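Local coordinates for uncharacterized protein (Aeromonas hydrophila J-1, PDB 6R1J) that forms the AhlC component of the tripartite alpha-pore-forming toxin AHL, here captured in a soluble, head-mutated form, at residues Arg142-Ser147 with Thr174-Lys179; Gln101-Ser106 with Ser213-Val218; Glu126-Ile131 with Gly192-Gln197; Ala57-Leu62 with Thr256-Leu261; Val31-Asn36 with Asp111-Asp116. The protein carries 3 engineered substitutions. One frame throughout, in Å; residues are numbered along the deposited sequence.

Contact 1. Residues Arg142-Ser147 with Thr174-Lys179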
# COMPACT_ATOMS: atom_id res chain seq x y z
N ARG A 142 9.35 -8.99 -29.60
CA ARG A 142 10.44 -9.90 -29.16
C ARG A 142 10.34 -11.19 -29.98
O ARG A 142 11.39 -11.62 -30.52
CB ARG A 142 10.38 -10.13 -27.65
CG ARG A 142 11.00 -8.97 -26.89
CD ARG A 142 10.98 -9.09 -25.39
NE ARG A 142 11.72 -7.94 -24.88
CZ ARG A 142 11.65 -7.45 -23.65
NH1 ARG A 142 10.86 -8.01 -22.75
NH2 ARG A 142 12.36 -6.39 -23.33
N GLN A 143 9.13 -11.75 -30.10
CA GLN A 143 8.87 -12.97 -30.92
C GLN A 143 9.24 -12.70 -32.38
O GLN A 143 9.88 -13.55 -32.99
CB GLN A 143 7.40 -13.38 -30.87
CG GLN A 143 6.92 -13.84 -29.51
CD GLN A 143 5.49 -14.29 -29.63
OE1 GLN A 143 4.95 -14.40 -30.73
NE2 GLN A 143 4.85 -14.54 -28.50
N GLU A 144 8.85 -11.53 -32.88
CA GLU A 144 9.10 -11.07 -34.28
C GLU A 144 10.62 -11.03 -34.50
O GLU A 144 11.07 -11.50 -35.56
CB GLU A 144 8.36 -9.74 -34.47
CG GLU A 144 8.25 -9.26 -35.91
CD GLU A 144 7.48 -7.95 -36.06
OE1 GLU A 144 7.50 -7.39 -37.17
OE2 GLU A 144 6.84 -7.47 -35.08
N LEU A 145 11.39 -10.55 -33.51
CA LEU A 145 12.87 -10.45 -33.55
C LEU A 145 13.50 -11.86 -33.47
O LEU A 145 14.62 -12.03 -34.02
CB LEU A 145 13.34 -9.53 -32.41
CG LEU A 145 14.73 -8.91 -32.52
CD1 LEU A 145 14.73 -7.72 -33.47
CD2 LEU A 145 15.23 -8.48 -31.15
N ASP A 146 12.83 -12.83 -32.82
CA ASP A 146 13.29 -14.25 -32.68
C ASP A 146 13.23 -14.93 -34.06
O ASP A 146 14.25 -15.55 -34.43
CB ASP A 146 12.47 -15.07 -31.67
CG ASP A 146 12.74 -14.73 -30.21
OD1 ASP A 146 13.75 -14.04 -29.94
OD2 ASP A 146 11.93 -15.16 -29.35
N SER A 147 12.08 -14.84 -34.75
CA SER A 147 11.88 -15.32 -36.15
C SER A 147 12.98 -14.77 -37.05
O SER A 147 13.67 -15.59 -37.69
CB SER A 147 10.56 -14.93 -36.72
OG SER A 147 9.56 -15.85 -36.36
N THR A 174 16.87 -4.27 -38.21
CA THR A 174 17.04 -2.89 -37.66
C THR A 174 15.66 -2.34 -37.26
O THR A 174 15.54 -1.89 -36.11
CB THR A 174 17.72 -1.95 -38.65
OG1 THR A 174 19.01 -2.51 -38.87
CG2 THR A 174 17.85 -0.52 -38.15
N GLN A 175 14.67 -2.38 -38.16
CA GLN A 175 13.31 -1.83 -37.91
C GLN A 175 12.68 -2.51 -36.68
O GLN A 175 12.12 -1.81 -35.82
CB GLN A 175 12.41 -2.01 -39.14
CG GLN A 175 12.93 -1.33 -40.41
CD GLN A 175 13.03 0.18 -40.29
OE1 GLN A 175 12.13 0.84 -39.75
NE2 GLN A 175 14.12 0.73 -40.80
N THR A 176 12.74 -3.84 -36.61
CA THR A 176 12.12 -4.65 -35.51
C THR A 176 12.86 -4.37 -34.19
O THR A 176 12.20 -4.30 -33.15
CB THR A 176 12.11 -6.14 -35.86
OG1 THR A 176 11.48 -6.27 -37.14
CG2 THR A 176 11.39 -7.00 -34.85
N GLN A 177 14.18 -4.20 -34.25
CA GLN A 177 15.03 -3.89 -33.08
C GLN A 177 14.57 -2.52 -32.52
O GLN A 177 14.26 -2.47 -31.31
CB GLN A 177 16.51 -3.97 -33.47
CG GLN A 177 17.47 -3.44 -32.41
CD GLN A 177 17.46 -4.17 -31.09
OE1 GLN A 177 16.63 -5.04 -30.82
NE2 GLN A 177 18.41 -3.82 -30.23
N ASN A 178 14.46 -1.49 -33.38
CA ASN A 178 14.01 -0.11 -33.01
C ASN A 178 12.57 -0.16 -32.47
O ASN A 178 12.24 0.71 -31.64
CB ASN A 178 14.05 0.87 -34.18
CG ASN A 178 15.44 1.03 -34.75
OD1 ASN A 178 16.43 0.57 -34.18
ND2 ASN A 178 15.51 1.68 -35.91
N LYS A 179 11.74 -1.08 -32.96
CA LYS A 179 10.37 -1.28 -32.43
C LYS A 179 10.49 -1.81 -30.99
O LYS A 179 9.76 -1.30 -30.15
CB LYS A 179 9.53 -2.22 -33.29
CG LYS A 179 8.10 -2.40 -32.83
CD LYS A 179 7.37 -3.53 -33.52
CE LYS A 179 5.93 -3.67 -33.07
NZ LYS A 179 5.28 -4.82 -33.74
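E144 lies against T176 and then reaches on to K179. Its CB comes 4.1 Å from T176 CG2. CG, anti to the backbone N (chi1 -168°), comes 4.0 Å from that same T176 CG2, so one methyl lies beside two successive methylenes. The chain runs extended from there to the carboxylate, where E144 OE1 comes only to 4.1 Å from T176 OG1, too far to count as a bond. E144 OE2 meets K179 NZ at 3.4 Å, a salt bridge whose hydrogen bond is weak; the two long chains meet at about a right angle. T176 OG1 is committed elsewhere, to T172 O one helical turn back.

The short axes approach to 9.4 Å at 156°, the near-antiparallel pairing of a helical hairpin whose arms are helix 78-157 and helix 163-236. The centre of this contact lies about 47 Å from the centre of the chain, toward the turn that joins the arms. Beside E144, L145 and T176 slide past each other in opposite directions. L145 CD1 touches T176 CG2 at 3.7 Å and sits 3.6 Å from the backbone N of Q177, while L145 CD2 faces Q177 OE1. Q177 also packs on V263 of a second subunit.

Contact 2. Residues Gln101-Ser106 with Ser213-Val218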
# COMPACT_ATOMS: atom_id res chain seq x y z
N GLN A 101 -18.31 28.93 9.86
CA GLN A 101 -17.62 29.44 8.64
C GLN A 101 -16.31 28.70 8.43
O GLN A 101 -16.00 28.31 7.27
CB GLN A 101 -17.33 30.94 8.79
CG GLN A 101 -18.62 31.74 8.76
CD GLN A 101 -18.41 33.23 8.94
OE1 GLN A 101 -17.35 33.70 9.38
NE2 GLN A 101 -19.45 33.97 8.58
N THR A 102 -15.55 28.52 9.50
CA THR A 102 -14.27 27.81 9.43
C THR A 102 -14.54 26.37 9.00
O THR A 102 -13.77 25.85 8.18
CB THR A 102 -13.52 27.84 10.76
OG1 THR A 102 -13.37 29.21 11.13
CG2 THR A 102 -12.16 27.18 10.66
N LEU A 103 -15.60 25.74 9.53
CA LEU A 103 -15.88 24.34 9.18
C LEU A 103 -16.26 24.29 7.69
O LEU A 103 -15.79 23.40 6.98
CB LEU A 103 -17.01 23.83 10.06
CG LEU A 103 -17.43 22.38 9.81
CD1 LEU A 103 -16.27 21.42 10.02
CD2 LEU A 103 -18.60 22.00 10.69
N THR A 104 -17.14 25.19 7.26
CA THR A 104 -17.61 25.23 5.84
C THR A 104 -16.40 25.38 4.90
O THR A 104 -16.29 24.56 4.01
CB THR A 104 -18.65 26.34 5.61
OG1 THR A 104 -19.77 25.99 6.40
CG2 THR A 104 -19.07 26.47 4.17
N ALA A 105 -15.54 26.38 5.10
CA ALA A 105 -14.35 26.59 4.24
C ALA A 105 -13.50 25.31 4.23
O ALA A 105 -13.03 24.87 3.15
CB ALA A 105 -13.55 27.79 4.67
N SER A 106 -13.32 24.66 5.39
CA SER A 106 -12.50 23.43 5.49
C SER A 106 -13.14 22.30 4.67
O SER A 106 -12.43 21.67 3.90
CB SER A 106 -12.28 23.03 6.92
OG SER A 106 -11.51 24.04 7.58
N SER A 213 -8.77 15.35 10.34
CA SER A 213 -8.62 15.43 11.82
C SER A 213 -8.91 16.87 12.24
O SER A 213 -9.59 17.09 13.26
CB SER A 213 -7.26 14.98 12.24
OG SER A 213 -7.16 13.59 12.05
N LEU A 214 -8.42 17.84 11.47
CA LEU A 214 -8.71 19.27 11.74
C LEU A 214 -10.22 19.53 11.66
O LEU A 214 -10.78 20.16 12.60
CB LEU A 214 -7.89 20.15 10.79
CG LEU A 214 -8.08 21.66 10.92
CD1 LEU A 214 -6.83 22.39 10.42
CD2 LEU A 214 -9.30 22.15 10.14
N ILE A 215 -10.89 19.07 10.61
CA ILE A 215 -12.35 19.28 10.40
C ILE A 215 -13.14 18.64 11.54
O ILE A 215 -14.09 19.25 12.01
CB ILE A 215 -12.73 18.75 9.01
CG1 ILE A 215 -12.23 19.72 7.93
CG2 ILE A 215 -14.22 18.47 8.88
CD1 ILE A 215 -12.26 19.11 6.51
N ASP A 216 -12.80 17.41 11.93
CA ASP A 216 -13.53 16.73 13.03
C ASP A 216 -13.40 17.56 14.33
O ASP A 216 -14.37 17.65 15.05
CB ASP A 216 -13.05 15.29 13.23
CG ASP A 216 -13.34 14.33 12.08
OD1 ASP A 216 -14.19 14.67 11.20
OD2 ASP A 216 -12.67 13.30 12.04
N ARG A 217 -12.27 18.19 14.57
CA ARG A 217 -12.05 18.96 15.83
C ARG A 217 -12.77 20.30 15.72
O ARG A 217 -13.38 20.71 16.70
CB ARG A 217 -10.56 19.19 16.10
CG ARG A 217 -10.28 19.96 17.38
CD ARG A 217 -11.05 19.43 18.59
NE ARG A 217 -10.76 18.02 18.86
CZ ARG A 217 -9.84 17.54 19.73
NH1 ARG A 217 -9.68 16.24 19.88
NH2 ARG A 217 -9.12 18.35 20.50
N VAL A 218 -12.76 20.94 14.54
CA VAL A 218 -13.54 22.18 14.36
C VAL A 218 -15.01 21.85 14.56
O VAL A 218 -15.75 22.61 15.22
CB VAL A 218 -13.29 22.85 13.00
CG1 VAL A 218 -14.24 23.99 12.80
CG2 VAL A 218 -11.85 23.33 12.89
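L103 and I215 meet at about a right angle, with L103 presenting one methyl, CD1, to the isoleucine. That methyl lies 3.8 Å from I215 CG2 and 3.7 Å from I215 O, so it covers backbone as well as branch. The base of the same leucine serves a second partner: L103 CB is 3.9 Å from V218 CG1, which stands anti to its backbone N (chi1 172°).

S106 meets the other branch of I215, CG1 and CD1. S106 CB comes within 3.5 Å of I215 CG1, tighter than the usual carbon-carbon separation, and I215 CD1 rests near the S106 carbonyl. The axes of the two segments run 9.7 Å apart at 155°, so this is antiparallel pairing inside the long helical bundle, between helices 78-157 and 163-236. The hydroxyl of S106 is turned back onto its own helix: S106 OG donates to T102 O at 3.0 Å, and the amide S106 N reaches that oxygen from the opposite face of the carbonyl plane. L214 CD2 approaches S106 OG to 3.9 Å. Helix 28-70 covers the neighbouring side, where V48 touches T102, L44 touches S106 and L45 touches L214.

Contact 3. Residues Glu126-Ile131 with Gly192-Gln197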
# COMPACT_ATOMS: atom_id res chain seq x y z
N GLU A 126 -6.10 3.76 -15.80
CA GLU A 126 -5.98 3.81 -17.28
C GLU A 126 -4.50 3.64 -17.67
O GLU A 126 -4.24 2.97 -18.69
CB GLU A 126 -6.78 5.00 -17.83
CG GLU A 126 -8.29 4.89 -17.58
CD GLU A 126 -8.97 3.56 -17.93
OE1 GLU A 126 -8.55 2.93 -18.93
OE2 GLU A 126 -9.93 3.14 -17.20
N LEU A 127 -3.55 4.09 -16.85
CA LEU A 127 -2.11 3.79 -17.06
C LEU A 127 -1.86 2.28 -16.92
O LEU A 127 -1.08 1.75 -17.74
CB LEU A 127 -1.27 4.56 -16.04
CG LEU A 127 -1.31 6.07 -16.21
CD1 LEU A 127 -0.51 6.76 -15.12
CD2 LEU A 127 -0.82 6.48 -17.59
N GLN A 128 -2.48 1.60 -15.96
CA GLN A 128 -2.35 0.12 -15.79
C GLN A 128 -2.84 -0.56 -17.09
O GLN A 128 -2.11 -1.42 -17.61
CB GLN A 128 -3.07 -0.38 -14.53
CG GLN A 128 -2.50 0.11 -13.19
CD GLN A 128 -1.12 -0.43 -12.89
OE1 GLN A 128 -0.78 -1.55 -13.27
NE2 GLN A 128 -0.29 0.33 -12.19
N ALA A 129 -4.00 -0.17 -17.62
CA ALA A 129 -4.53 -0.70 -18.90
C ALA A 129 -3.51 -0.47 -20.01
O ALA A 129 -3.15 -1.45 -20.72
CB ALA A 129 -5.87 -0.09 -19.25
N THR A 130 -3.00 0.75 -20.13
CA THR A 130 -2.00 1.15 -21.15
C THR A 130 -0.72 0.31 -20.99
O THR A 130 -0.23 -0.24 -21.97
CB THR A 130 -1.67 2.65 -21.08
OG1 THR A 130 -2.88 3.37 -21.23
CG2 THR A 130 -0.70 3.09 -22.15
N ILE A 131 -0.20 0.15 -19.79
CA ILE A 131 1.07 -0.61 -19.63
C ILE A 131 0.83 -2.09 -19.99
O ILE A 131 1.72 -2.70 -20.61
CB ILE A 131 1.70 -0.37 -18.25
CG1 ILE A 131 3.18 -0.77 -18.26
CG2 ILE A 131 0.95 -1.08 -17.16
CD1 ILE A 131 3.97 -0.31 -17.05
N GLY A 192 7.42 4.67 -14.59
CA GLY A 192 7.88 5.88 -13.86
C GLY A 192 6.72 6.82 -13.55
O GLY A 192 6.65 7.37 -12.41
N GLN A 193 5.86 7.10 -14.53
CA GLN A 193 4.63 7.91 -14.36
C GLN A 193 3.74 7.25 -13.31
O GLN A 193 3.12 7.99 -12.53
CB GLN A 193 3.76 7.99 -15.63
CG GLN A 193 4.29 8.99 -16.65
CD GLN A 193 3.61 8.91 -18.01
OE1 GLN A 193 4.21 9.25 -19.02
NE2 GLN A 193 2.40 8.41 -18.05
N ILE A 194 3.60 5.93 -13.34
CA ILE A 194 2.72 5.25 -12.35
C ILE A 194 3.30 5.48 -10.96
O ILE A 194 2.55 5.85 -10.08
CB ILE A 194 2.57 3.76 -12.66
CG1 ILE A 194 1.72 3.54 -13.90
CG2 ILE A 194 2.00 3.02 -11.45
CD1 ILE A 194 1.83 2.12 -14.43
N GLN A 195 4.60 5.23 -10.80
CA GLN A 195 5.34 5.40 -9.52
C GLN A 195 5.19 6.83 -8.99
O GLN A 195 4.83 7.03 -7.80
CB GLN A 195 6.79 4.97 -9.77
CG GLN A 195 7.77 5.23 -8.65
CD GLN A 195 9.14 4.76 -9.11
OE1 GLN A 195 9.62 3.69 -8.72
NE2 GLN A 195 9.73 5.49 -10.03
N ARG A 196 5.40 7.83 -9.85
CA ARG A 196 5.32 9.25 -9.44
C ARG A 196 3.90 9.58 -9.02
O ARG A 196 3.71 10.27 -8.00
CB ARG A 196 5.73 10.12 -10.63
CG ARG A 196 5.85 11.58 -10.29
CD ARG A 196 6.33 12.33 -11.51
NE ARG A 196 7.67 11.95 -11.93
CZ ARG A 196 8.47 12.72 -12.69
NH1 ARG A 196 8.06 13.93 -13.06
NH2 ARG A 196 9.69 12.32 -13.02
N GLN A 197 2.90 9.17 -9.80
CA GLN A 197 1.51 9.47 -9.38
C GLN A 197 1.17 8.77 -8.06
O GLN A 197 0.40 9.35 -7.29
CB GLN A 197 0.48 9.10 -10.46
CG GLN A 197 0.50 10.07 -11.63
CD GLN A 197 -0.63 9.90 -12.62
OE1 GLN A 197 -1.72 9.41 -12.29
NE2 GLN A 197 -0.33 10.27 -13.86
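I194 and L127 both carry their first branch anti to the carbonyl carbon and beside the backbone N. In the isoleucine, chi1 of -72° sets CG1 against the leucine, 3.8 Å from L127 CB. In the leucine, chi1 of -66° places CG, from which the two methyls reach different glutamines: L127 CD1 lies 3.7 Å from Q197 NE2, and L127 CD2 lies 3.8 Å from Q193 NE2. Both glutamines cross the leucine at about a right angle, and the two methyls each meet one amide end, both from the same helix. The Q193 amide is anchored on its own helix, its OE1 accepting from Q189 NE2.

Q128 meets the far branches of I194, CG2 and CD1. It bends at its second torsion (chi2 -67°), which places CD, and the two side chains cross at about a right angle. Q128 NE2 is 3.6 Å from I194 CD1 and equally near I194 CG2. I131 CD1 completes the group at 4.2 Å from I194 CD1. In the hairpin of helices 78-157 and 163-236 these segments are antiparallel, with axes 10.5 Å apart. No hydrogen bond joins the two segments, so the contact rests on van der Waals packing with amide groups lying against methyls. Outside the pair, I118 of a third subunit packs on Q128, and L26 and P27 touch Q197.

Contact 4. Residues Ala57-Leu62 with Thr256-Leu261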
# COMPACT_ATOMS: atom_id res chain seq x y z
N ALA A 57 -10.27 32.66 24.12
CA ALA A 57 -10.49 34.00 24.72
C ALA A 57 -11.93 34.06 25.21
O ALA A 57 -12.15 34.36 26.38
CB ALA A 57 -10.18 35.09 23.73
N PHE A 58 -12.87 33.66 24.36
CA PHE A 58 -14.30 33.60 24.69
C PHE A 58 -14.51 32.67 25.88
O PHE A 58 -15.26 33.05 26.82
CB PHE A 58 -15.10 33.11 23.47
CG PHE A 58 -16.44 32.53 23.82
CD1 PHE A 58 -17.55 33.34 24.01
CD2 PHE A 58 -16.59 31.17 23.98
CE1 PHE A 58 -18.77 32.80 24.36
CE2 PHE A 58 -17.81 30.63 24.34
CZ PHE A 58 -18.90 31.45 24.52
N ALA A 59 -13.90 31.47 25.84
CA ALA A 59 -14.15 30.46 26.88
C ALA A 59 -13.57 30.97 28.22
O ALA A 59 -14.26 30.81 29.21
CB ALA A 59 -13.61 29.13 26.50
N ALA A 60 -12.40 31.58 28.22
CA ALA A 60 -11.74 32.07 29.46
C ALA A 60 -12.66 33.13 30.09
O ALA A 60 -12.97 33.02 31.28
CB ALA A 60 -10.38 32.63 29.17
N ARG A 61 -13.17 34.06 29.30
CA ARG A 61 -14.07 35.11 29.82
C ARG A 61 -15.36 34.46 30.36
O ARG A 61 -15.78 34.81 31.50
CB ARG A 61 -14.28 36.16 28.74
CG ARG A 61 -15.51 37.04 28.94
CD ARG A 61 -15.62 38.08 27.84
NE ARG A 61 -16.91 38.74 27.95
CZ ARG A 61 -17.14 39.86 28.63
NH1 ARG A 61 -18.37 40.35 28.69
NH2 ARG A 61 -16.15 40.50 29.21
N LEU A 62 -15.98 33.54 29.62
CA LEU A 62 -17.26 32.95 30.07
C LEU A 62 -17.03 32.03 31.29
O LEU A 62 -17.93 31.98 32.14
CB LEU A 62 -17.95 32.21 28.92
CG LEU A 62 -19.31 31.61 29.28
CD1 LEU A 62 -20.27 32.65 29.81
CD2 LEU A 62 -19.91 30.90 28.08
N THR A 256 -19.32 23.10 32.37
CA THR A 256 -18.69 21.86 31.83
C THR A 256 -18.41 22.04 30.33
O THR A 256 -17.33 21.59 29.86
CB THR A 256 -19.48 20.57 32.08
OG1 THR A 256 -20.66 20.50 31.26
CG2 THR A 256 -19.84 20.36 33.53
N GLU A 257 -19.30 22.70 29.59
CA GLU A 257 -19.15 22.84 28.11
C GLU A 257 -18.04 23.85 27.87
O GLU A 257 -17.20 23.60 26.98
CB GLU A 257 -20.48 23.22 27.43
CG GLU A 257 -21.59 22.20 27.68
CD GLU A 257 -21.35 20.81 27.11
OE1 GLU A 257 -20.37 20.63 26.38
OE2 GLU A 257 -22.10 19.89 27.45
N VAL A 258 -18.01 24.96 28.62
CA VAL A 258 -16.94 25.98 28.49
C VAL A 258 -15.59 25.30 28.70
O VAL A 258 -14.68 25.57 27.94
CB VAL A 258 -17.09 27.15 29.47
CG1 VAL A 258 -15.85 28.02 29.49
CG2 VAL A 258 -18.31 27.97 29.12
N ARG A 259 -15.47 24.46 29.72
CA ARG A 259 -14.18 23.76 30.01
C ARG A 259 -13.89 22.74 28.91
O ARG A 259 -12.72 22.51 28.60
CB ARG A 259 -14.25 23.13 31.41
CG ARG A 259 -14.20 24.24 32.45
CD ARG A 259 -14.12 23.80 33.89
NE ARG A 259 -13.87 25.03 34.65
CZ ARG A 259 -14.25 25.19 35.90
NH1 ARG A 259 -14.92 24.21 36.46
NH2 ARG A 259 -14.00 26.31 36.55
N THR A 260 -14.91 22.10 28.35
CA THR A 260 -14.71 21.22 27.18
C THR A 260 -14.07 22.03 26.06
O THR A 260 -13.12 21.55 25.46
CB THR A 260 -16.00 20.47 26.82
OG1 THR A 260 -16.35 19.76 28.00
CG2 THR A 260 -15.81 19.50 25.66
N LEU A 261 -14.55 23.22 25.74
CA LEU A 261 -13.94 24.02 24.64
C LEU A 261 -12.45 24.24 24.89
O LEU A 261 -11.63 24.22 23.93
CB LEU A 261 -14.59 25.39 24.59
CG LEU A 261 -15.98 25.49 24.02
CD1 LEU A 261 -16.49 26.91 24.20
CD2 LEU A 261 -16.00 25.08 22.54
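V258 is the main bump of this contact, and its two methyls go separate ways into the surface of the segment A57-L62. CG1 of V258, anti to the backbone N (chi1 169°), comes 3.2 Å from A59 O and 3.9 Å from A59 CB. V258 CG2 turns toward L62, where it lies 3.5 Å from L62 CD2, closer than ordinary methyl contact. The hollow receiving V258 is thus bounded by A59 and L62; at A59, whose side chain ends at CB, V258 CG1 comes down onto the backbone O.

The closest CA pair, A59 with V258, is only 5.5 Å apart, and the axes approach to 9.1 Å at 147°. Close antiparallel pairing of this kind joins the C-terminal helix 244-264 to helix 28-70 of the bundle. A second bump, L261 CD1, lies at the edge of the F58 ring and in its plane, 3.9 Å from F58 CE2; it also comes 4.3 Å from A59 CB. F58 reaches beyond the pair to L228 of helix 163-236 and to I92 and I95 of helix 78-157. The L261 side chain comes about 4 Å from the sodium ion at the site of T224 and D264, and T224, a residue of that site, also touches L261.

Contact 5. Residues Val31-Asn36 with Asp111-Asp116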
# COMPACT_ATOMS: atom_id res chain seq x y z
N VAL A 31 -2.39 19.27 -10.37
CA VAL A 31 -2.24 20.75 -10.29
C VAL A 31 -3.42 21.35 -9.53
O VAL A 31 -3.20 22.29 -8.77
CB VAL A 31 -2.05 21.37 -11.69
CG1 VAL A 31 -1.93 22.88 -11.58
CG2 VAL A 31 -0.81 20.82 -12.35
N ASN A 32 -4.64 20.84 -9.70
CA ASN A 32 -5.82 21.29 -8.93
C ASN A 32 -5.55 21.18 -7.42
O ASN A 32 -5.79 22.14 -6.70
CB ASN A 32 -7.06 20.49 -9.27
CG ASN A 32 -7.60 20.74 -10.67
OD1 ASN A 32 -7.08 21.59 -11.40
ND2 ASN A 32 -8.58 19.95 -11.06
N ILE A 33 -5.00 20.05 -6.98
CA ILE A 33 -4.73 19.80 -5.52
C ILE A 33 -3.59 20.72 -5.07
O ILE A 33 -3.67 21.25 -3.95
CB ILE A 33 -4.38 18.31 -5.30
CG1 ILE A 33 -5.56 17.44 -5.66
CG2 ILE A 33 -3.92 18.07 -3.87
CD1 ILE A 33 -5.26 15.95 -5.73
N GLN A 34 -2.53 20.82 -5.88
CA GLN A 34 -1.35 21.67 -5.55
C GLN A 34 -1.83 23.09 -5.28
O GLN A 34 -1.38 23.74 -4.29
CB GLN A 34 -0.31 21.67 -6.68
CG GLN A 34 0.49 20.36 -6.78
CD GLN A 34 1.59 20.40 -7.82
OE1 GLN A 34 1.38 20.96 -8.89
NE2 GLN A 34 2.75 19.83 -7.53
N GLN A 35 -2.74 23.59 -6.12
CA GLN A 35 -3.23 24.99 -5.96
C GLN A 35 -4.09 25.06 -4.69
O GLN A 35 -3.98 26.03 -3.97
CB GLN A 35 -4.00 25.41 -7.20
CG GLN A 35 -3.07 25.60 -8.39
CD GLN A 35 -2.19 26.80 -8.19
OE1 GLN A 35 -2.68 27.89 -7.85
NE2 GLN A 35 -0.90 26.60 -8.36
N ASN A 36 -5.01 24.12 -4.52
CA ASN A 36 -5.92 24.02 -3.36
C ASN A 36 -5.09 24.00 -2.06
O ASN A 36 -5.34 24.84 -1.21
CB ASN A 36 -6.80 22.78 -3.50
CG ASN A 36 -7.86 22.63 -2.44
OD1 ASN A 36 -7.86 23.37 -1.46
ND2 ASN A 36 -8.80 21.73 -2.68
N ASP A 111 -13.19 18.49 0.34
CA ASP A 111 -14.05 17.74 -0.62
C ASP A 111 -13.48 17.84 -2.05
O ASP A 111 -13.60 16.84 -2.78
CB ASP A 111 -15.50 18.23 -0.55
CG ASP A 111 -16.21 17.83 0.73
OD1 ASP A 111 -15.63 17.04 1.52
OD2 ASP A 111 -17.28 18.34 0.95
N ARG A 112 -12.89 18.97 -2.43
CA ARG A 112 -12.27 19.18 -3.77
C ARG A 112 -11.02 18.30 -3.83
O ARG A 112 -10.76 17.69 -4.89
CB ARG A 112 -12.00 20.65 -4.08
CG ARG A 112 -13.25 21.47 -4.37
CD ARG A 112 -12.93 22.80 -5.04
NE ARG A 112 -11.79 23.50 -4.43
CZ ARG A 112 -11.90 24.34 -3.39
NH1 ARG A 112 -13.08 24.57 -2.84
NH2 ARG A 112 -10.85 24.96 -2.89
N ILE A 113 -10.28 18.19 -2.74
CA ILE A 113 -9.11 17.27 -2.72
C ILE A 113 -9.61 15.85 -2.99
O ILE A 113 -9.02 15.19 -3.85
CB ILE A 113 -8.30 17.32 -1.39
CG1 ILE A 113 -7.80 18.74 -1.13
CG2 ILE A 113 -7.18 16.32 -1.53
CD1 ILE A 113 -6.86 18.88 0.06
N THR A 114 -10.63 15.40 -2.29
CA THR A 114 -11.15 14.01 -2.47
C THR A 114 -11.58 13.77 -3.93
O THR A 114 -11.25 12.73 -4.50
CB THR A 114 -12.40 13.81 -1.62
OG1 THR A 114 -12.08 14.14 -0.28
CG2 THR A 114 -12.97 12.41 -1.71
N GLN A 115 -12.30 14.71 -4.54
CA GLN A 115 -12.73 14.57 -5.97
C GLN A 115 -11.51 14.51 -6.90
O GLN A 115 -11.43 13.59 -7.77
CB GLN A 115 -13.79 15.64 -6.31
CG GLN A 115 -15.08 15.45 -5.51
CD GLN A 115 -15.77 14.15 -5.83
OE1 GLN A 115 -15.80 13.72 -6.98
NE2 GLN A 115 -16.35 13.50 -4.83
N ASP A 116 -10.51 15.37 -6.71
CA ASP A 116 -9.29 15.33 -7.53
C ASP A 116 -8.55 14.00 -7.29
O ASP A 116 -7.99 13.41 -8.23
CB ASP A 116 -8.45 16.58 -7.32
CG ASP A 116 -9.03 17.82 -8.01
OD1 ASP A 116 -9.48 17.66 -9.16
OD2 ASP A 116 -9.02 18.93 -7.38
O HOH W 1 -8.19 20.24 -5.07
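The pairing of helix 28-70 with helix 78-157 in the long bundle is tied here by N32 and D116, which meet at about a right angle. N32 ND2 donates to D116 OD1 at 3.1 Å, nearly straight (N-H...O 171°). The acceptor lies in the amide plane of N32, whereas the donor stands above the carboxylate plane. N32 OD1 is held by Q28 NE2.

Next to that bond D116 CB packs on I33 CG1 at 3.4 Å, the two side chains sliding past each other in opposite directions. The axes are antiparallel at 161°, and helix 163-236 covers the isoleucines, with F200 and T204 on I33 and F207 on I113. N36 enters next: its ND2 donates to A109 O and to a water at 2.9 Å, which in turn donates to D116 OD2 at 2.8 Å. The same N36 ND2 lies 3.5 Å from I113 CG1. The guanidinium of R112 and the amide of N36 have planes 25° apart, the two side chains crossing obliquely.

From the N terminus, the chain first closes contact 5, where 31-36 of helix 28-70 meets 111-116. Before that loop shuts, helix 28-70 reaches 57-62, which pairs only near the C terminus with 256-261 in contact 4, and 101-106 opens contact 2; contact 5 therefore crosses both. Contacts 2, 3 and 1 all join helices 78-157 and 163-236 and lie one within another, contact 1 innermost, as expected of a single hairpin. Contact 4 encloses all three. The centres of contacts 2 and 3 are 34 Å apart. The centres of contacts 1 and 3 are 25 Å apart. The hairpin is thus long, while contacts 4 and 5 hold helix 28-70 to its neighbours.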